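PDB 5ZWX: DUF724 domain-containing protein 6-like from Raphanus sativus, which binds histone tails carrying the H3K9me2 mark through its Agenet domain cassette, and probably links this mark to DNA methylation in heterochromatin. Local coordinates for residues Phe134-Glu138 with Leu139-Arg143. Residues are numbered along the deposited sequence; the frame is centred on the assembly and turned at random.
Sequences FRRDE and LRFHR
At the edge of the R136 guanidinium, near its plane, sits the carbonyl oxygen of L139, while CE2 of F141 comes obliquely to R136 NH2 at 3.7 Å, the guanidinium and ring planes standing 74° apart. On the R135 guanidinium, E138 OE1 lies over one face, offset toward the rim, a contact of charges only to which no guanidinium N-H points; D137 OD1 lies at the edge. The F134 ring has E138 CD at its edge, in plane. The groups belong to, or flank, the 3-10 segment 136-138, which joins strand 130-135 to strand 139-146 in the SH3-like barrel expected of an Agenet domain. The turn is closed by L139 N, which donates to R136 O at 3.0 Å. The R136 side chain reaches forward along the chain: CG is anti to the backbone N (chi1 171°) and the chain bends at chi2, carrying NH1 to L139 O for a weak, strongly bent bond of 3.0 Å. L139 CD2 packs on F134 CB at 3.8 Å, the two side chains crossing at about a right angle; both reach A101 of strand 98-103, and L139 also touches M121. Cutting L139 back to alanine removes CD2 and is likely to leave F134 CB without this apolar partner and a gap against A101 and M121. R135, D137 and E138 form a salt-bridge network, in which R135 NE meets the syn lone pair of D137 OD2 at 3.2 Å. The anti lone pair of E138 OE1 accepts R135 N at 2.8 Å, almost straight at 174°.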
ATOM      1  N   PHE A 134       5.490  13.859  10.069  1.00 26.27           N
ATOM      2  CA  PHE A 134       5.616  13.838   8.624  1.00 26.71           C
ATOM      3  C   PHE A 134       5.290  15.201   8.033  1.00 30.78           C
ATOM      4  O   PHE A 134       4.574  15.996   8.651  1.00 27.52           O
ATOM      5  CB  PHE A 134       4.635  12.787   7.976  1.00 25.37           C
ATOM      6  CG  PHE A 134       4.945  11.373   8.339  1.00 25.19           C
ATOM      7  CD1 PHE A 134       4.310  10.766   9.404  1.00 23.56           C
ATOM      8  CD2 PHE A 134       5.879  10.649   7.619  1.00 24.31           C
ATOM      9  CE1 PHE A 134       4.619   9.443   9.764  1.00 22.15           C
ATOM     10  CE2 PHE A 134       6.185   9.315   7.980  1.00 22.44           C
ATOM     11  CZ  PHE A 134       5.553   8.732   9.049  1.00 23.35           C
ATOM     12  N   ARG A 135       5.792  15.455   6.829  1.00 25.96           N
ATOM     13  CA  ARG A 135       5.325  16.614   6.056  1.00 25.88           C
ATOM     14  C   ARG A 135       4.046  16.197   5.357  1.00 28.11           C
ATOM     15  O   ARG A 135       3.826  15.019   5.143  1.00 28.66           O
ATOM     16  CB  ARG A 135       6.369  17.070   5.029  1.00 29.62           C
ATOM     17  CG  ARG A 135       7.741  17.434   5.644  1.00 35.03           C
ATOM     18  CD  ARG A 135       8.748  17.747   4.545  1.00 39.85           C
ATOM     19  NE  ARG A 135       8.823  16.669   3.545  1.00 46.66           N
ATOM     20  CZ  ARG A 135       9.588  15.592   3.690  1.00 44.97           C
ATOM     21  NH1 ARG A 135      10.311  15.450   4.785  1.00 44.04           N
ATOM     22  NH2 ARG A 135       9.638  14.658   2.756  1.00 44.92           N
ATOM     23  N   ARG A 136       3.214  17.174   5.005  1.00 30.25           N
ATOM     24  CA  ARG A 136       1.999  16.913   4.212  1.00 32.22           C
ATOM     25  C   ARG A 136       2.301  16.095   2.958  1.00 32.27           C
ATOM     26  O   ARG A 136       1.561  15.183   2.615  1.00 32.03           O
ATOM     27  CB  ARG A 136       1.339  18.249   3.812  1.00 31.97           C
ATOM     28  CG  ARG A 136       0.170  18.096   2.794  1.00 39.02           C
ATOM     29  CD  ARG A 136      -1.013  17.351   3.409  1.00 40.13           C
ATOM     30  NE  ARG A 136      -2.100  17.122   2.462  1.00 44.67           N
ATOM     31  CZ  ARG A 136      -2.177  16.046   1.685  1.00 44.91           C
ATOM     32  NH1 ARG A 136      -1.230  15.122   1.746  1.00 39.67           N
ATOM     33  NH2 ARG A 136      -3.193  15.883   0.856  1.00 46.48           N
ATOM     34  N   ASP A 137       3.377  16.422   2.245  1.00 32.06           N
ATOM     35  CA  ASP A 137       3.642  15.702   0.993  1.00 33.36           C
ATOM     36  C   ASP A 137       4.080  14.236   1.198  1.00 34.18           C
ATOM     37  O   ASP A 137       4.296  13.518   0.223  1.00 33.27           O
ATOM     38  CB  ASP A 137       4.685  16.455   0.159  1.00 36.40           C
ATOM     39  CG  ASP A 137       5.937  16.783   0.948  1.00 48.58           C
ATOM     40  OD1 ASP A 137       6.319  17.972   1.023  1.00 60.36           O
ATOM     41  OD2 ASP A 137       6.542  15.851   1.503  1.00 46.47           O
ATOM     42  N   GLU A 138       4.211  13.790   2.451  1.00 29.02           N
ATOM     43  CA  GLU A 138       4.493  12.382   2.753  1.00 25.50           C
ATOM     44  C   GLU A 138       3.231  11.588   3.091  1.00 31.91           C
ATOM     45  O   GLU A 138       3.305  10.389   3.411  1.00 29.04           O
ATOM     46  CB  GLU A 138       5.487  12.278   3.931  1.00 23.51           C
ATOM     47  CG  GLU A 138       6.820  12.893   3.625  1.00 25.88           C
ATOM     48  CD  GLU A 138       7.774  12.806   4.844  1.00 33.76           C
ATOM     49  OE1 GLU A 138       7.626  13.630   5.776  1.00 34.74           O
ATOM     50  OE2 GLU A 138       8.651  11.907   4.847  1.00 31.11           O
ATOM     51  N   LEU A 139       2.075  12.252   3.042  1.00 28.97           N
ATOM     52  CA  LEU A 139       0.829  11.591   3.447  1.00 25.55           C
ATOM     53  C   LEU A 139      -0.157  11.516   2.289  1.00 28.06           C
ATOM     54  O   LEU A 139      -0.121  12.358   1.393  1.00 30.09           O
ATOM     55  CB  LEU A 139       0.158  12.331   4.592  1.00 26.50           C
ATOM     56  CG  LEU A 139       1.012  12.624   5.834  1.00 26.63           C
ATOM     57  CD1 LEU A 139       0.124  13.409   6.750  1.00 29.77           C
ATOM     58  CD2 LEU A 139       1.434  11.305   6.479  1.00 23.38           C
ATOM     59  N   ARG A 140      -1.029  10.510   2.326  1.00 26.60           N
ATOM     60  CA  ARG A 140      -2.203  10.502   1.447  1.00 30.69           C
ATOM     61  C   ARG A 140      -3.458  10.167   2.274  1.00 28.87           C
ATOM     62  O   ARG A 140      -3.382   9.492   3.269  1.00 26.57           O
ATOM     63  CB  ARG A 140      -2.008   9.494   0.306  1.00 29.06           C
ATOM     64  CG  ARG A 140      -1.957   8.039   0.767  1.00 25.46           C
ATOM     65  CD  ARG A 140      -1.681   7.040  -0.422  1.00 28.80           C
ATOM     66  NE  ARG A 140      -1.765   5.628  -0.002  1.00 27.15           N
ATOM     67  CZ  ARG A 140      -1.652   4.579  -0.829  1.00 31.59           C
ATOM     68  NH1 ARG A 140      -1.405   4.760  -2.132  1.00 30.42           N
ATOM     69  NH2 ARG A 140      -1.773   3.336  -0.350  1.00 29.54           N
ATOM     70  N   PHE A 141      -4.631  10.607   1.849  1.00 26.23           N
ATOM     71  CA  PHE A 141      -5.830  10.243   2.586  1.00 29.40           C
ATOM     72  C   PHE A 141      -6.047   8.778   2.351  1.00 35.37           C
ATOM     73  O   PHE A 141      -5.842   8.304   1.236  1.00 32.67           O
ATOM     74  CB  PHE A 141      -7.036  11.094   2.148  1.00 29.15           C
ATOM     75  CG  PHE A 141      -6.940  12.500   2.623  1.00 37.78           C
ATOM     76  CD1 PHE A 141      -7.173  12.797   3.952  1.00 39.58           C
ATOM     77  CD2 PHE A 141      -6.586  13.526   1.758  1.00 41.68           C
ATOM     78  CE1 PHE A 141      -7.068  14.107   4.417  1.00 46.92           C
ATOM     79  CE2 PHE A 141      -6.497  14.828   2.203  1.00 46.74           C
ATOM     80  CZ  PHE A 141      -6.733  15.121   3.540  1.00 44.23           C
ATOM     81  N   HIS A 142      -6.384   8.058   3.418  1.00 27.61           N
ATOM     82  CA  HIS A 142      -6.562   6.615   3.343  1.00 25.86           C
ATOM     83  C   HIS A 142      -7.858   6.273   2.613  1.00 27.40           C
ATOM     84  O   HIS A 142      -8.862   6.943   2.815  1.00 30.19           O
ATOM     85  CB  HIS A 142      -6.605   5.998   4.736  1.00 31.07           C
ATOM     86  CG  HIS A 142      -6.681   4.510   4.718  1.00 26.60           C
ATOM     87  ND1 HIS A 142      -5.580   3.709   4.480  1.00 31.29           N
ATOM     88  CD2 HIS A 142      -7.737   3.664   4.819  1.00 32.23           C
ATOM     89  CE1 HIS A 142      -5.944   2.443   4.486  1.00 31.10           C
ATOM     90  NE2 HIS A 142      -7.256   2.385   4.684  1.00 32.01           N
ATOM     91  N   ARG A 143      -7.813   5.243   1.783  1.00 28.33           N
ATOM     92  CA  ARG A 143      -9.014   4.732   1.107  1.00 32.19           C
ATOM     93  C   ARG A 143      -9.043   3.223   1.201  1.00 33.90           C
ATOM     94  O   ARG A 143      -7.987   2.596   1.377  1.00 31.03           O
ATOM     95  CB  ARG A 143      -9.053   5.161  -0.363  1.00 34.86           C
ATOM     96  CG  ARG A 143      -9.136   6.660  -0.590  1.00 38.87           C
ATOM     97  CD  ARG A 143     -10.182   6.991  -1.676  1.00 55.55           C
ATOM     98  NE  ARG A 143      -9.855   8.249  -2.340  1.00 69.08           N
ATOM     99  CZ  ARG A 143     -10.565   8.804  -3.314  1.00 83.77           C
ATOM    100  NH1 ARG A 143     -11.670   8.219  -3.764  1.00 83.61           N
ATOM    101  NH2 ARG A 143     -10.160   9.952  -3.840  1.00101.89           N
TER